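Local atomic coordinates of twitching motility protein PilT (PDB entry 2EYU), a protein that probably serves as a hexameric ATPase motor of the P-loop family that retracts type IV pili and so powers twitching motility. Residues N76-G81 with R92-E97; E82-K85 with D89-R92. The protein carries 1 engineered substitution. All coordinates share one frame; numbering follows the deposited sequence.

Contact 1. Residues N76-G81 with R92-E97; sequences NQREVG and RAALRE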
ATOM      1  N   ASN A  76      13.617   8.585  12.405  1.00 28.64           N
ATOM      2  CA  ASN A  76      14.865   8.698  11.662  1.00 27.41           C
ATOM      3  C   ASN A  76      14.600   8.467  10.180  1.00 26.04           C
ATOM      4  O   ASN A  76      14.095   7.404   9.816  1.00 22.89           O
ATOM      5  CB  ASN A  76      15.885   7.699  12.205  1.00 28.66           C
ATOM      6  CG  ASN A  76      16.364   8.106  13.584  1.00 32.78           C
ATOM      7  OD1 ASN A  76      15.726   8.935  14.236  1.00 57.36           O
ATOM      8  ND2 ASN A  76      17.477   7.538  14.032  1.00 55.95           N
ATOM      9  N   GLN A  77      14.913   9.452   9.356  1.00 27.90           N
ATOM     10  CA  GLN A  77      14.740   9.425   7.916  1.00 39.00           C
ATOM     11  C   GLN A  77      16.075   9.343   7.181  1.00 39.04           C
ATOM     12  O   GLN A  77      16.923  10.224   7.261  1.00 30.02           O
ATOM     13  CB  GLN A  77      13.977  10.657   7.422  1.00 34.68           C
ATOM     14  CG  GLN A  77      12.570  10.805   7.982  1.00 31.30           C
ATOM     15  CD  GLN A  77      11.804  11.893   7.254  1.00 23.02           C
ATOM     16  OE1 GLN A  77      11.431  11.674   6.096  1.00 31.98           O
ATOM     17  NE2 GLN A  77      11.591  13.042   7.883  1.00 28.14           N
ATOM     18  N   ARG A  78      16.262   8.247   6.454  1.00 25.16           N
ATOM     19  CA  ARG A  78      17.553   7.946   5.862  1.00 26.36           C
ATOM     20  C   ARG A  78      17.451   7.912   4.344  1.00 31.65           C
ATOM     21  O   ARG A  78      16.702   7.121   3.768  1.00 44.42           O
ATOM     22  CB  ARG A  78      18.052   6.611   6.436  1.00 29.40           C
ATOM     23  CG  ARG A  78      17.890   6.524   7.950  1.00 24.76           C
ATOM     24  CD  ARG A  78      18.839   5.531   8.598  1.00 33.00           C
ATOM     25  NE  ARG A  78      18.468   4.156   8.327  1.00 41.41           N
ATOM     26  CZ  ARG A  78      18.679   3.072   9.056  1.00 49.60           C
ATOM     27  NH1 ARG A  78      19.308   3.103  10.224  1.00 29.85           N
ATOM     28  NH2 ARG A  78      18.244   1.901   8.595  1.00 37.07           N
ATOM     29  N   GLU A  79      18.203   8.798   3.701  1.00 41.98           N
ATOM     30  CA  GLU A  79      18.271   8.874   2.250  1.00 40.26           C
ATOM     31  C   GLU A  79      19.326   7.896   1.746  1.00 35.92           C
ATOM     32  O   GLU A  79      20.510   8.026   2.069  1.00 30.37           O
ATOM     33  CB  GLU A  79      18.609  10.288   1.778  1.00 47.91           C
ATOM     34  CG  GLU A  79      18.374  10.573   0.309  1.00 55.28           C
ATOM     35  CD  GLU A  79      19.520  10.199  -0.601  1.00 60.84           C
ATOM     36  OE1 GLU A  79      20.694  10.320  -0.178  1.00 81.59           O
ATOM     37  OE2 GLU A  79      19.263   9.776  -1.754  1.00 45.08           O
ATOM     38  N   VAL A  80      18.894   6.926   0.953  1.00 43.06           N
ATOM     39  CA  VAL A  80      19.876   6.028   0.337  1.00 48.80           C
ATOM     40  C   VAL A  80      20.794   6.854  -0.559  1.00 46.34           C
ATOM     41  O   VAL A  80      20.401   7.369  -1.605  1.00 75.00           O
ATOM     42  CB  VAL A  80      19.221   4.894  -0.463  1.00 53.04           C
ATOM     43  CG1 VAL A  80      19.992   4.603  -1.746  1.00 46.67           C
ATOM     44  CG2 VAL A  80      19.127   3.640   0.397  1.00 48.66           C
ATOM     45  N   GLY A  81      22.036   6.981  -0.119  1.00 45.29           N
ATOM     46  CA  GLY A  81      23.014   7.789  -0.829  1.00 47.30           C
ATOM     47  C   GLY A  81      23.832   8.591   0.157  1.00 50.24           C
ATOM     48  O   GLY A  81      24.899   8.137   0.581  1.00 79.72           O
ATOM     49  N   ARG A  92      18.551  -3.876   6.577  1.00 38.79           N
ATOM     50  CA  ARG A  92      19.013  -4.789   7.624  1.00 36.91           C
ATOM     51  C   ARG A  92      19.627  -4.052   8.809  1.00 32.47           C
ATOM     52  O   ARG A  92      19.661  -4.587   9.921  1.00 38.69           O
ATOM     53  CB  ARG A  92      19.993  -5.815   7.045  1.00 29.41           C
ATOM     54  CG  ARG A  92      19.512  -7.250   7.254  1.00 24.37           C
ATOM     55  CD  ARG A  92      20.377  -8.235   6.472  1.00 34.32           C
ATOM     56  NE  ARG A  92      21.671  -8.426   7.122  1.00 38.60           N
ATOM     57  CZ  ARG A  92      22.518  -9.423   6.913  1.00 50.81           C
ATOM     58  NH1 ARG A  92      22.244 -10.384   6.040  1.00 73.11           N
ATOM     59  NH2 ARG A  92      23.672  -9.488   7.577  1.00 65.08           N
ATOM     60  N   ALA A  93      20.097  -2.834   8.608  1.00 37.63           N
ATOM     61  CA  ALA A  93      20.627  -1.982   9.669  1.00 27.95           C
ATOM     62  C   ALA A  93      19.524  -1.408  10.534  1.00 23.46           C
ATOM     63  O   ALA A  93      19.542  -1.430  11.766  1.00 43.09           O
ATOM     64  CB  ALA A  93      21.473  -0.877   9.039  1.00 38.44           C
ATOM     65  N   ALA A  94      18.452  -0.868   9.942  1.00 30.25           N
ATOM     66  CA  ALA A  94      17.301  -0.509  10.776  1.00 29.73           C
ATOM     67  C   ALA A  94      16.757  -1.699  11.552  1.00 39.13           C
ATOM     68  O   ALA A  94      16.258  -1.615  12.677  1.00 40.87           O
ATOM     69  CB  ALA A  94      16.190   0.047   9.893  1.00 28.50           C
ATOM     70  N   LEU A  95      16.821  -2.876  10.923  1.00 42.33           N
ATOM     71  CA  LEU A  95      16.166  -4.045  11.501  1.00 37.72           C
ATOM     72  C   LEU A  95      16.693  -4.372  12.888  1.00 41.85           C
ATOM     73  O   LEU A  95      15.911  -4.498  13.828  1.00 40.16           O
ATOM     74  CB  LEU A  95      16.335  -5.267  10.584  1.00 31.46           C
ATOM     75  CG  LEU A  95      15.047  -5.644   9.843  1.00 40.81           C
ATOM     76  CD1 LEU A  95      14.709  -4.548   8.844  1.00 39.01           C
ATOM     77  CD2 LEU A  95      15.146  -7.002   9.175  1.00 30.82           C
ATOM     78  N   ARG A  96      18.012  -4.494  12.996  1.00 55.89           N
ATOM     79  CA  ARG A  96      18.632  -4.776  14.285  1.00 62.03           C
ATOM     80  C   ARG A  96      18.333  -3.654  15.281  1.00 57.19           C
ATOM     81  O   ARG A  96      18.253  -3.947  16.477  1.00 43.92           O
ATOM     82  CB  ARG A  96      20.145  -4.971  14.161  1.00 65.98           C
ATOM     83  CG  ARG A  96      20.633  -6.404  14.233  1.00 68.38           C
ATOM     84  CD  ARG A  96      20.764  -6.921  15.656  1.00 71.76           C
ATOM     85  NE  ARG A  96      21.169  -8.325  15.715  1.00 76.34           N
ATOM     86  CZ  ARG A  96      22.279  -8.835  15.194  1.00 73.63           C
ATOM     87  NH1 ARG A  96      23.129  -8.041  14.547  1.00 59.38           N
ATOM     88  NH2 ARG A  96      22.551 -10.129  15.302  1.00 56.23           N
ATOM     89  N   GLU A  97      18.177  -2.431  14.783  1.00 54.93           N
ATOM     90  CA  GLU A  97      17.920  -1.259  15.613  1.00 34.88           C
ATOM     91  C   GLU A  97      16.621  -1.435  16.400  1.00 34.44           C
ATOM     92  O   GLU A  97      16.498  -0.774  17.422  1.00 37.89           O
ATOM     93  CB  GLU A  97      17.847   0.044  14.820  1.00 34.84           C
ATOM     94  CG  GLU A  97      18.790   1.131  15.302  1.00 52.32           C
ATOM     95  CD  GLU A  97      18.419   1.745  16.634  1.00 63.85           C
ATOM     96  OE1 GLU A  97      17.452   2.538  16.686  1.00 59.62           O
ATOM     97  OE2 GLU A  97      19.090   1.454  17.653  1.00 67.26           O
TER
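Arg78 reaches from strand 74-79 to helix 87-97 and meets Ala93 and Ala94 with the end of its guanidinium group. The setting is the P-loop NTPase fold: strand 74-79 lies at one margin of the sheet, and the chain crosses by helix 87-97 to strand 101-104, parallel to the first, in a beta-alpha-beta crossover. CB of Arg78 points toward the helix, and CG follows opposite the carbonyl carbon and beside the backbone N (chi1 -46°). CB, CG and CD are still too far from the helix to touch it; they run across beside strand 56-61, where the arginine also packs on Ile58. A bend at CG-CD (chi3 -73°) then turns the outer chain, and NE comes to 5.0 Å from Ala94 CB. CZ is in contact, 4.0 Å from Ala94 CB, while NH1 stands 4.1 Å from Ala94 N. NH2 does most of the touching. It presses on Ala94 CB at 3.1 Å, a tight approach made obliquely to the guanidinium plane, and has Ala93 C at the edge of the group, 4.0 Å away. With a single arm carrying the contact, an alanine here, lacking the guanidinium, would probably open a gap beside Ala94 and leave Ile58 less covered. Glu97, one turn further along the helix, sets out toward the strand with its CB, yet its OE1 remains 6.7 Å from Arg78 NH1 and is hydrogen-bonded instead to His56 NE2. At the very tip, Arg78 NH2 and Ala94 N lie 3.1 Å apart in the guanidinium plane, two donors that cannot bond each other.

Contact 2. Residues E82-K85 with D89-R92; sequences EDTK and DALR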
ATOM      1  N   GLU A  82      23.364   9.786   0.541  1.00 50.10           N
ATOM      2  CA  GLU A  82      24.195  10.550   1.483  1.00 62.52           C
ATOM      3  C   GLU A  82      24.318   9.762   2.778  1.00 65.22           C
ATOM      4  O   GLU A  82      25.389   9.390   3.244  1.00 75.37           O
ATOM      5  CB  GLU A  82      23.638  11.950   1.732  1.00 69.82           C
ATOM      6  CG  GLU A  82      24.578  13.090   1.378  1.00 67.01           C
ATOM      7  CD  GLU A  82      25.146  13.823   2.575  1.00 62.10           C
ATOM      8  OE1 GLU A  82      24.545  13.750   3.666  1.00 47.63           O
ATOM      9  OE2 GLU A  82      26.194  14.489   2.433  1.00 44.45           O
ATOM     10  N   ASP A  83      23.170   9.473   3.390  1.00 67.24           N
ATOM     11  CA  ASP A  83      23.206   8.633   4.589  1.00 63.59           C
ATOM     12  C   ASP A  83      23.826   7.289   4.226  1.00 65.16           C
ATOM     13  O   ASP A  83      24.985   7.040   4.591  1.00 59.34           O
ATOM     14  CB  ASP A  83      21.809   8.517   5.188  1.00 63.83           C
ATOM     15  CG  ASP A  83      20.891   9.650   4.786  1.00 61.90           C
ATOM     16  OD1 ASP A  83      20.312  10.320   5.667  1.00 37.87           O
ATOM     17  OD2 ASP A  83      20.720   9.890   3.568  1.00 73.17           O
ATOM     18  N   THR A  84      23.129   6.414   3.501  1.00 63.61           N
ATOM     19  CA  THR A  84      23.765   5.119   3.189  1.00 61.26           C
ATOM     20  C   THR A  84      23.774   4.825   1.702  1.00 65.62           C
ATOM     21  O   THR A  84      23.956   5.760   0.910  1.00 83.89           O
ATOM     22  CB  THR A  84      23.081   4.004   4.003  1.00 57.21           C
ATOM     23  OG1 THR A  84      23.554   2.722   3.587  1.00 58.34           O
ATOM     24  CG2 THR A  84      21.580   4.043   3.777  1.00 36.01           C
ATOM     25  N   LYS A  85      23.617   3.582   1.244  1.00 65.13           N
ATOM     26  CA  LYS A  85      23.802   3.296  -0.178  1.00 56.99           C
ATOM     27  C   LYS A  85      22.734   2.410  -0.797  1.00 54.52           C
ATOM     28  O   LYS A  85      22.118   2.783  -1.804  1.00 71.26           O
ATOM     29  CB  LYS A  85      25.176   2.649  -0.410  1.00 64.90           C
ATOM     30  CG  LYS A  85      25.425   1.334   0.306  1.00 70.15           C
ATOM     31  CD  LYS A  85      25.259   0.149  -0.634  1.00 75.54           C
ATOM     32  CE  LYS A  85      25.202  -1.187   0.143  1.00 72.56           C
ATOM     33  NZ  LYS A  85      25.479  -2.354  -0.753  1.00 38.54           N
ATOM     34  N   ASP A  89      21.032  -2.954   2.350  1.00 55.24           N
ATOM     35  CA  ASP A  89      21.993  -2.590   3.380  1.00 55.00           C
ATOM     36  C   ASP A  89      21.325  -1.894   4.566  1.00 39.98           C
ATOM     37  O   ASP A  89      21.282  -2.451   5.658  1.00 59.87           O
ATOM     38  CB  ASP A  89      23.072  -1.660   2.816  1.00 63.15           C
ATOM     39  CG  ASP A  89      24.396  -1.871   3.535  1.00 71.71           C
ATOM     40  OD1 ASP A  89      24.931  -0.892   4.099  1.00 94.14           O
ATOM     41  OD2 ASP A  89      24.886  -3.013   3.531  1.00 93.01           O
ATOM     42  N   ALA A  90      20.807  -0.709   4.291  1.00 43.92           N
ATOM     43  CA  ALA A  90      20.088   0.126   5.231  1.00 37.43           C
ATOM     44  C   ALA A  90      18.913  -0.590   5.868  1.00 35.72           C
ATOM     45  O   ALA A  90      18.492  -0.363   7.005  1.00 35.33           O
ATOM     46  CB  ALA A  90      19.551   1.359   4.511  1.00 30.79           C
ATOM     47  N   LEU A  91      18.304  -1.501   5.097  1.00 31.23           N
ATOM     48  CA  LEU A  91      17.122  -2.104   5.744  1.00 25.56           C
ATOM     49  C   LEU A  91      17.586  -3.003   6.878  1.00 34.08           C
ATOM     50  O   LEU A  91      17.121  -2.927   8.018  1.00 34.36           O
ATOM     51  CB  LEU A  91      16.308  -2.823   4.693  1.00 26.66           C
ATOM     52  CG  LEU A  91      14.795  -2.632   4.686  1.00 33.30           C
ATOM     53  CD1 LEU A  91      14.174  -3.601   3.686  1.00 40.93           C
ATOM     54  CD2 LEU A  91      14.212  -2.830   6.075  1.00 30.06           C
ATOM     55  N   ARG A  92      18.551  -3.876   6.577  1.00 38.79           N
ATOM     56  CA  ARG A  92      19.013  -4.789   7.624  1.00 36.91           C
ATOM     57  C   ARG A  92      19.627  -4.052   8.809  1.00 32.47           C
ATOM     58  O   ARG A  92      19.661  -4.587   9.921  1.00 38.69           O
ATOM     59  CB  ARG A  92      19.993  -5.815   7.045  1.00 29.41           C
ATOM     60  CG  ARG A  92      19.512  -7.250   7.254  1.00 24.37           C
ATOM     61  CD  ARG A  92      20.377  -8.235   6.472  1.00 34.32           C
ATOM     62  NE  ARG A  92      21.671  -8.426   7.122  1.00 38.60           N
ATOM     63  CZ  ARG A  92      22.518  -9.423   6.913  1.00 50.81           C
ATOM     64  NH1 ARG A  92      22.244 -10.384   6.040  1.00 73.11           N
ATOM     65  NH2 ARG A  92      23.672  -9.488   7.577  1.00 65.08           N
TER
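Asp89 meets two residues of the 82-85 loop, Lys85 with its CB and carboxylate and Thr84 with one oxygen. The lysine comes across it at about a right angle, and the touching atom is the methylene next to the amine: Lys85 CE lies 3.5 Å from Asp89 CB and 3.6 Å from Asp89 CG. Lys85 leaves its backbone with CG wedged between N and the carbonyl carbon (chi1 60°) and bends again at chi2, which brings the far end of the chain round to the helix. The charges are opposite but do not close into a salt bridge, since Lys85 NZ stays 4.4 Å from Asp89 OD2; a long-range attraction is likely to be all they share. The other carboxylate oxygen, Asp89 OD1, faces Thr84 OG1 at 3.9 Å, too long for a hydrogen bond. At its backbone, Asp89 N is hydrogen-bonded to Ser86 OG, close to where the helix starts. This is the loop-to-helix turn of the beta-alpha-beta crossover in a P-loop NTPase domain, with 82-85 folding back over the first turn of helix 87-97. Ala90 comes next and gives the buried part of the contact. Its CB points toward the loop and is met by the methyl of Thr84, CG2 to Ala90 CB at 3.4 Å, closer than carbons usually pack. Thr84 splits its two branches between neighbours, methyl to Ala90 and hydroxyl toward Asp89, with OG1 opposite the backbone N (chi1 172°). Past Ala90 the helix turns from the loop, and Leu91 packs instead on Ile102 and Val104 of strand 101-104.

Running from the N terminus, the chain leaves strand 56-61, returns as strand 74-79 beside it, and passes through the 82-85 loop into helix 87-97. Contact 2 closes a short loop across residues 86-88, the last two of them already in the helix, joining the 82-85 segment to the helix start. Contact 1 spans a wider interval, from the strand to the later part of the helix, and takes in contact 2 apart from Arg92, which both segment pairs include. The two sites adjoin: Arg78 NH2 sits 2.8 Å from Ala90 O. Together they tie the marginal strand of the sheet, the loop after it and the crossover helix leading to strand 101-104.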